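Local coordinates for protein polyprenyl synthetase (Zymomonas mobilis subsp. mobilis, PDB 4KKM) that probably condenses allylic and isopentenyl diphosphates into longer prenyl diphosphates such as farnesyl diphosphate, with the help of divalent metal ions, at residues R223-K226 and D227-D230. Residues are numbered along the deposited sequence; the frame is centred on the assembly and turned at random.
Sequences RQNK and DIRD
Lys226 and Asp230, one helical turn apart, are joined by a salt bridge in which Lys226 NZ lies 2.8 Å from Asp230 OD2 and uses the syn lone pair of that oxygen. The lysine chain leaves with CG opposite the backbone N (chi1 180°) and bends at chi2 and again at chi4, which swings the ammonium along the helix to the carboxylate. The backbones of the same pair are linked too: Asp230 N donates to Lys226 O at 2.8 Å, an i to i+4 bond of the first turn. Asn225 is the N-cap: its side-chain oxygen OD1 takes the amide N of Ile228 at 2.9 Å, with the donor almost in line with the C=O bond (176°). A chi1 of 67° sets the amide between backbone N and carbonyl carbon, where OD1 faces the first turn, while Asn225 O accepts from Arg229 N at 3.0 Å. This cap opens helix 226-253 of the predominantly helical isoprenoid synthase fold, just after a Schellman motif at Arg223 has closed helix 208-221; the corner lies at the surface, away from the calcium site. In the conformer described, one of two deposited, the Arg229 guanidinium has a face against Lys226 CD, 3.2 Å from its plane and offset toward the rim, a less certain packing. There, Asp230 OD1 lies 4.0 Å from Arg229 NH1, well out of the guanidinium plane, a long pairing of charges without a directed N-H. Next to the cap, Gln224 CB meets Ile228 CG2 at 3.8 Å, both side chains also touching Phe83, and Gln224 NE2 bonds to Gly222 O.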
loop_
_atom_site.group_PDB
_atom_site.type_symbol
_atom_site.label_atom_id
_atom_site.label_comp_id
_atom_site.label_asym_id
_atom_site.label_seq_id
_atom_site.Cartn_x
_atom_site.Cartn_y
_atom_site.Cartn_z
ATOM N N ARG B 223 -24.126 -7.240 -1.459
ATOM C CA ARG B 223 -24.604 -7.187 -2.847
ATOM C C ARG B 223 -25.768 -6.219 -3.011
ATOM O O ARG B 223 -26.762 -6.548 -3.651
ATOM C CB ARG B 223 -25.035 -8.574 -3.365
ATOM C CG ARG B 223 -24.007 -9.686 -3.258
ATOM C CD ARG B 223 -22.586 -9.189 -3.480
ATOM N NE ARG B 223 -22.272 -8.831 -4.865
ATOM C CZ ARG B 223 -21.643 -7.713 -5.232
ATOM N NH1 ARG B 223 -21.272 -6.813 -4.322
ATOM N NH2 ARG B 223 -21.389 -7.489 -6.517
ATOM N N GLN B 224 -25.643 -5.032 -2.429
ATOM C CA GLN B 224 -26.741 -4.071 -2.415
ATOM C C GLN B 224 -26.749 -3.155 -3.638
ATOM O O GLN B 224 -25.716 -2.944 -4.275
ATOM C CB GLN B 224 -26.698 -3.250 -1.121
ATOM C CG GLN B 224 -26.891 -4.101 0.122
ATOM C CD GLN B 224 -28.272 -4.723 0.166
ATOM O OE1 GLN B 224 -29.275 -4.015 0.155
ATOM N NE2 GLN B 224 -28.328 -6.049 0.193
ATOM N N ASN B 225 -27.919 -2.613 -3.965
ATOM C CA ASN B 225 -28.041 -1.738 -5.125
ATOM C C ASN B 225 -27.437 -0.350 -4.898
ATOM O O ASN B 225 -27.001 -0.025 -3.793
ATOM C CB ASN B 225 -29.499 -1.657 -5.629
ATOM C CG ASN B 225 -30.440 -0.955 -4.650
ATOM O OD1 ASN B 225 -30.029 -0.116 -3.851
ATOM N ND2 ASN B 225 -31.724 -1.297 -4.725
ATOM N N LYS B 226 -27.424 0.457 -5.952
ATOM C CA LYS B 226 -26.804 1.775 -5.919
ATOM C C LYS B 226 -27.485 2.719 -4.927
ATOM O O LYS B 226 -26.818 3.483 -4.227
ATOM C CB LYS B 226 -26.801 2.381 -7.323
ATOM C CG LYS B 226 -26.187 3.767 -7.418
ATOM C CD LYS B 226 -24.764 3.791 -6.878
ATOM C CE LYS B 226 -24.002 5.012 -7.380
ATOM N NZ LYS B 226 -24.908 6.162 -7.651
ATOM N N ASP B 227 -28.811 2.661 -4.867
ATOM C CA ASP B 227 -29.566 3.495 -3.936
ATOM C C ASP B 227 -29.161 3.235 -2.483
ATOM O O ASP B 227 -28.995 4.171 -1.701
ATOM C CB ASP B 227 -31.072 3.282 -4.122
ATOM C CG ASP B 227 -31.578 3.832 -5.444
ATOM O OD1 ASP B 227 -30.740 4.217 -6.289
ATOM O OD2 ASP B 227 -32.811 3.875 -5.644
ATOM N N ILE B 228 -28.993 1.964 -2.132
ATOM C CA ILE B 228 -28.583 1.588 -0.784
ATOM C C ILE B 228 -27.117 1.955 -0.539
ATOM O O ILE B 228 -26.750 2.414 0.545
ATOM C CB ILE B 228 -28.808 0.077 -0.533
ATOM C CG1 ILE B 228 -30.307 -0.243 -0.525
ATOM C CG2 ILE B 228 -28.169 -0.359 0.779
ATOM C CD1 ILE B 228 -31.062 0.455 0.572
ATOM N N ARG B 229 -26.276 1.756 -1.550
ATOM C CA ARG B 229 -24.874 2.119 -1.424
ATOM C C ARG B 229 -24.724 3.613 -1.166
ATOM O O ARG B 229 -23.944 4.021 -0.303
ATOM C CB ARG B 229 -24.067 1.711 -2.658
ATOM C CG ARG B 229 -22.679 2.320 -2.659
ATOM C CD ARG B 229 -21.667 1.523 -3.462
ATOM N NE ARG B 229 -21.791 1.699 -4.906
ATOM C CZ ARG B 229 -21.533 2.831 -5.556
ATOM N NH1 ARG B 229 -21.157 3.917 -4.895
ATOM N NH2 ARG B 229 -21.664 2.877 -6.875
ATOM N N ASP B 230 -25.489 4.418 -1.898
ATOM C CA ASP B 230 -25.443 5.866 -1.749
ATOM C C ASP B 230 -25.911 6.340 -0.370
ATOM O O ASP B 230 -25.310 7.239 0.210
ATOM C CB ASP B 230 -26.252 6.550 -2.856
ATOM C CG ASP B 230 -25.544 6.519 -4.195
ATOM O OD1 ASP B 230 -24.330 6.230 -4.221
ATOM O OD2 ASP B 230 -26.200 6.789 -5.221
#